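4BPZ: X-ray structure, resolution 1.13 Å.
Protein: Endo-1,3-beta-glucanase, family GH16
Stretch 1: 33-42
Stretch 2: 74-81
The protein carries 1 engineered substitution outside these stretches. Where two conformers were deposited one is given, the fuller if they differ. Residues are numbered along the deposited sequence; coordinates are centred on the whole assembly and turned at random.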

ATOM      1  N   GLN A  33      10.997   2.956   2.786  1.00 12.19           N
ATOM      2  CA  GLN A  33      11.211   2.402   4.126  1.00 11.96           C
ATOM      3  C   GLN A  33      12.116   1.245   4.002  1.00 11.91           C
ATOM      4  O   GLN A  33      11.917   0.294   3.219  1.00 13.13           O
ATOM      5  CB  GLN A  33       9.867   1.984   4.708  1.00 12.46           C
ATOM      6  CG  GLN A  33       9.016   3.178   5.058  1.00 13.76           C
ATOM      7  CD  GLN A  33       7.733   2.745   5.787  1.00 13.43           C
ATOM      8  OE1 GLN A  33       6.695   2.413   5.192  1.00 12.13           O
ATOM      9  NE2 GLN A  33       7.797   2.724   7.151  1.00 15.49           N
ATOM     10  N   VAL A  34      13.136   1.221   4.861  1.00 12.33           N
ATOM     11  CA  VAL A  34      14.109   0.133   4.934  1.00 13.04           C
ATOM     12  C   VAL A  34      14.362  -0.365   6.339  1.00 12.97           C
ATOM     13  O   VAL A  34      14.806  -1.489   6.553  1.00 12.87           O
ATOM     14  CB  VAL A  34      15.483   0.448   4.252  1.00 13.68           C
ATOM     15  CG1 VAL A  34      15.252   0.992   2.835  1.00 14.55           C
ATOM     16  CG2 VAL A  34      16.319   1.443   5.057  1.00 15.20           C
ATOM     17  N   ILE A  35      14.098   0.479   7.351  1.00 13.68           N
ATOM     18  CA  ILE A  35      14.363   0.110   8.764  1.00 14.70           C
ATOM     19  C   ILE A  35      13.180  -0.756   9.249  1.00 13.57           C
ATOM     20  O   ILE A  35      12.032  -0.281   9.225  1.00 14.67           O
ATOM     21  CB  ILE A  35      14.463   1.335   9.653  1.00 14.78           C
ATOM     22  CG1 ILE A  35      15.663   2.220   9.235  1.00 14.98           C
ATOM     23  CG2 ILE A  35      14.615   0.914  11.120  1.00 16.61           C
ATOM     24  CD1 ILE A  35      15.531   3.637   9.830  1.00 17.12           C
ATOM     25  N   PRO A  36      13.421  -1.991   9.730  1.00 13.88           N
ATOM     26  CA  PRO A  36      12.316  -2.772  10.156  1.00 15.10           C
ATOM     27  C   PRO A  36      11.775  -2.177  11.449  1.00 15.06           C
ATOM     28  O   PRO A  36      12.542  -1.750  12.360  1.00 16.41           O
ATOM     29  CB  PRO A  36      12.915  -4.151  10.452  1.00 17.44           C
ATOM     30  CG  PRO A  36      14.293  -4.141   9.866  1.00 19.66           C
ATOM     31  CD  PRO A  36      14.692  -2.694   9.660  1.00 15.95           C
ATOM     32  N   PRO A  37      10.438  -2.166  11.634  1.00 14.29           N
ATOM     33  CA  PRO A  37       9.822  -1.482  12.789  1.00 15.32           C
ATOM     34  C   PRO A  37       9.790  -2.369  14.021  1.00 16.72           C
ATOM     35  O   PRO A  37       9.522  -1.810  15.086  1.00 19.20           O
ATOM     36  CB  PRO A  37       8.377  -1.227  12.366  1.00 16.49           C
ATOM     37  CG  PRO A  37       8.120  -2.326  11.279  1.00 15.92           C
ATOM     38  CD  PRO A  37       9.445  -2.476  10.574  1.00 16.12           C
ATOM     39  N   ASN A  38      10.040  -3.665  13.919  1.00 16.13           N
ATOM     40  CA  ASN A  38       9.698  -4.589  15.010  1.00 18.87           C
ATOM     41  C   ASN A  38      10.919  -5.466  15.301  1.00 17.15           C
ATOM     42  O   ASN A  38      10.983  -6.645  14.878  1.00 17.99           O
ATOM     43  CB  ASN A  38       8.352  -5.366  14.578  1.00 21.27           C
ATOM     44  CG  ASN A  38       8.047  -6.589  15.308  1.00 30.24           C
ATOM     45  OD1 ASN A  38       8.135  -6.568  16.483  1.00 30.96           O
ATOM     46  ND2 ASN A  38       7.536  -7.698  14.592  1.00 31.06           N
ATOM     47  N   ASN A  39      11.990  -4.921  15.979  1.00 19.60           N
ATOM     48  CA  ASN A  39      13.189  -5.775  16.401  1.00 19.72           C
ATOM     49  C   ASN A  39      13.735  -6.567  15.229  1.00 18.59           C
ATOM     50  O   ASN A  39      13.930  -7.791  15.343  1.00 19.60           O
ATOM     51  CB  ASN A  39      12.775  -6.643  17.584  1.00 22.03           C
ATOM     52  CG  ASN A  39      12.360  -5.783  18.778  1.00 27.41           C
ATOM     53  OD1 ASN A  39      11.224  -5.858  19.296  1.00 34.14           O
ATOM     54  ND2 ASN A  39      13.243  -4.920  19.174  1.00 29.72           N
ATOM     55  N   GLY A  40      13.966  -5.939  14.079  1.00 15.93           N
ATOM     56  CA  GLY A  40      14.582  -6.569  12.977  1.00 16.99           C
ATOM     57  C   GLY A  40      13.620  -7.171  11.975  1.00 14.58           C
ATOM     58  O   GLY A  40      14.103  -7.636  10.933  1.00 17.28           O
ATOM     59  N   SER A  41      12.297  -7.078  12.256  1.00 15.36           N
ATOM     60  CA  SER A  41      11.274  -7.630  11.350  1.00 14.43           C
ATOM     61  C   SER A  41      10.197  -6.601  11.032  1.00 13.87           C
ATOM     62  O   SER A  41      10.028  -5.611  11.776  1.00 15.53           O
ATOM     63  CB  SER A  41      10.631  -8.852  12.017  1.00 16.69           C
ATOM     64  OG  SER A  41      11.628  -9.874  12.289  1.00 18.11           O
ATOM     65  N   TRP A  42       9.429  -6.917   9.993  1.00 13.45           N
ATOM     66  CA  TRP A  42       8.174  -6.198   9.702  1.00 13.36           C
ATOM     67  C   TRP A  42       7.074  -6.842  10.512  1.00 12.95           C
ATOM     68  O   TRP A  42       7.320  -7.759  11.317  1.00 15.76           O
ATOM     69  CB  TRP A  42       7.972  -6.137   8.184  1.00 13.07           C
ATOM     70  CG  TRP A  42       8.958  -5.135   7.620  1.00 12.35           C
ATOM     71  CD1 TRP A  42      10.259  -5.331   7.262  1.00 13.74           C
ATOM     72  CD2 TRP A  42       8.702  -3.718   7.521  1.00 11.83           C
ATOM     73  NE1 TRP A  42      10.860  -4.080   6.974  1.00 13.03           N
ATOM     74  CE2 TRP A  42       9.923  -3.114   7.141  1.00 11.67           C
ATOM     75  CE3 TRP A  42       7.592  -2.931   7.768  1.00 12.51           C
ATOM     76  CZ2 TRP A  42      10.044  -1.702   6.996  1.00 13.14           C
ATOM     77  CZ3 TRP A  42       7.725  -1.521   7.603  1.00 12.86           C
ATOM     78  CH2 TRP A  42       8.920  -0.933   7.221  1.00 13.42           C
TER
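Stretch 2, residues 74-81: TFEGSTKD

Two hydrogen bonds fix stretch 2 on stretch 1, and both originate from side chains of its second strand. Ser 78 OG donates to Gly 40 O at 2.6 Å; with chi1 at 170° (t) and its CA-to-CB bond pointing toward stretch 1, the hydroxyl is brought directly to the carbonyl. Lys 80 NZ donates to Ser 41 OG at 2.7 Å, its chain running m, m, t, t from chi1 to chi4. On the way, Lys 80 CE passes 3.6 Å from Gly 40 O. Thr 79, between them, points away, as the alternation along the strand that begins at Ser 78 requires, so the two donors share one face.

The backbones approach most closely where Gly 40 CA lies 5.2 Å from Ser 78 CA. An ideal CB on Gly 40 would stand 3.0 Å from Ser 78 CB, which is tight; the phi/psi of 94/-2 would also press it against the preceding carbonyl oxygen, which by itself calls for glycine.

Stretch 2 is a hairpin: strand 74-75 enters a type I' turn from Phe 75 to Ser 78, closed by Phe 75 N to Ser 78 O and Ser 78 N to Phe 75 O, both 3.0 Å, and the chain returns along a strand that begins at Ser 78. Stretch 1 has no regular helix or strand, but a second type I' turn, Asn 38 to Ser 41, presents Gly 40 and Ser 41 to the hairpin.

Farther out the contact becomes apolar. Phe 75, directed toward stretch 1 with chi1 at 178° (t), has the largest covered area, 80 Å². Its CD2 lies 3.5 Å from Pro 36 CD, its CZ 4.0 Å from Ile 35 CG1, and its CE1 4.2 Å from Val 34 CG2. Val 34 O lies over one ring face, whereas Pro 36 CD and Ile 35 CG1 approach obliquely. In all, 283 Å² is buried, both sides summed.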

ATOM      1  N   THR A  74      20.701  -9.022   4.892  1.00 17.49           N
ATOM      2  CA  THR A  74      20.854  -8.689   6.361  1.00 18.07           C
ATOM      3  C   THR A  74      20.794  -7.160   6.472  1.00 18.32           C
ATOM      4  O   THR A  74      21.514  -6.461   5.761  1.00 20.80           O
ATOM      5  CB  THR A  74      22.157  -9.248   6.894  1.00 19.75           C
ATOM      6  OG1 THR A  74      22.135 -10.659   6.663  1.00 22.87           O
ATOM      7  CG2 THR A  74      22.370  -8.897   8.393  1.00 22.61           C
ATOM      8  N   PHE A  75      20.018  -6.671   7.424  1.00 17.94           N
ATOM      9  CA  PHE A  75      19.987  -5.240   7.769  1.00 18.17           C
ATOM     10  C   PHE A  75      20.200  -5.230   9.295  1.00 18.55           C
ATOM     11  O   PHE A  75      19.380  -5.730  10.080  1.00 18.21           O
ATOM     12  CB  PHE A  75      18.650  -4.614   7.419  1.00 16.04           C
ATOM     13  CG  PHE A  75      18.602  -3.158   7.814  1.00 16.52           C
ATOM     14  CD1 PHE A  75      19.119  -2.189   6.911  1.00 16.55           C
ATOM     15  CD2 PHE A  75      18.096  -2.718   9.006  1.00 17.38           C
ATOM     16  CE1 PHE A  75      19.096  -0.848   7.233  1.00 17.51           C
ATOM     17  CE2 PHE A  75      18.092  -1.327   9.367  1.00 16.62           C
ATOM     18  CZ  PHE A  75      18.574  -0.403   8.451  1.00 18.04           C
ATOM     19  N   GLU A  76      21.283  -4.594   9.710  1.00 22.80           N
ATOM     20  CA  GLU A  76      21.549  -4.351  11.144  0.50 22.69           C
ATOM     21  C   GLU A  76      21.437  -5.647  11.969  1.00 21.29           C
ATOM     22  O   GLU A  76      20.752  -5.672  13.017  1.00 23.65           O
ATOM     23  CB  GLU A  76      20.665  -3.295  11.784  0.50 22.11           C
ATOM     24  CG  GLU A  76      21.000  -1.860  11.406  0.50 23.18           C
ATOM     25  CD  GLU A  76      22.486  -1.608  11.620  0.50 19.49           C
ATOM     26  OE1 GLU A  76      22.879  -1.300  12.771  0.50 20.92           O
ATOM     27  OE2 GLU A  76      23.251  -1.789  10.624  0.50 21.67           O
ATOM     28  N   GLY A  77      22.044  -6.732  11.478  1.00 21.86           N
ATOM     29  CA  GLY A  77      22.083  -7.988  12.269  1.00 23.00           C
ATOM     30  C   GLY A  77      20.889  -8.876  12.019  1.00 21.42           C
ATOM     31  O   GLY A  77      20.887  -9.974  12.550  1.00 23.77           O
ATOM     32  N   SER A  78      19.877  -8.433  11.250  1.00 18.55           N
ATOM     33  CA  SER A  78      18.641  -9.219  11.055  1.00 17.50           C
ATOM     34  C   SER A  78      18.691  -9.791   9.659  1.00 17.09           C
ATOM     35  O   SER A  78      18.698  -9.008   8.712  1.00 16.80           O
ATOM     36  CB  SER A  78      17.463  -8.356  11.269  1.00 18.31           C
ATOM     37  OG  SER A  78      16.267  -9.094  10.829  1.00 18.45           O
ATOM     38  N   THR A  79      18.715 -11.118   9.480  1.00 17.44           N
ATOM     39  CA  THR A  79      18.733 -11.718   8.126  1.00 17.38           C
ATOM     40  C   THR A  79      17.349 -12.196   7.787  1.00 18.31           C
ATOM     41  O   THR A  79      16.680 -12.832   8.669  1.00 18.00           O
ATOM     42  CB  THR A  79      19.717 -12.870   8.105  1.00 19.24           C
ATOM     43  OG1 THR A  79      21.032 -12.350   8.463  1.00 21.07           O
ATOM     44  CG2 THR A  79      19.810 -13.494   6.732  1.00 19.46           C
ATOM     45  N   LYS A  80      16.935 -11.922   6.570  1.00 15.74           N
ATOM     46  CA  LYS A  80      15.683 -12.438   6.059  1.00 15.37           C
ATOM     47  C   LYS A  80      15.990 -13.141   4.744  1.00 15.46           C
ATOM     48  O   LYS A  80      17.064 -12.983   4.142  1.00 16.13           O
ATOM     49  CB  LYS A  80      14.666 -11.296   5.807  1.00 15.50           C
ATOM     50  CG  LYS A  80      14.268 -10.532   7.036  1.00 16.42           C
ATOM     51  CD  LYS A  80      13.434 -11.408   8.004  1.00 17.78           C
ATOM     52  CE  LYS A  80      13.116 -10.637   9.292  1.00 16.84           C
ATOM     53  NZ  LYS A  80      12.602 -11.485  10.344  1.00 20.82           N
ATOM     54  N   ASP A  81      15.005 -13.920   4.304  1.00 14.35           N
ATOM     55  CA  ASP A  81      15.171 -14.775   3.108  1.00 14.54           C
ATOM     56  C   ASP A  81      14.558 -14.162   1.849  1.00 12.82           C
ATOM     57  O   ASP A  81      14.657 -14.762   0.774  1.00 14.41           O
ATOM     58  CB  ASP A  81      14.458 -16.116   3.356  1.00 17.51           C
ATOM     59  CG  ASP A  81      15.134 -16.937   4.414  1.00 20.84           C
ATOM     60  OD1 ASP A  81      16.343 -16.695   4.680  1.00 24.67           O
ATOM     61  OD2 ASP A  81      14.454 -17.826   4.976  1.00 25.86           O
TER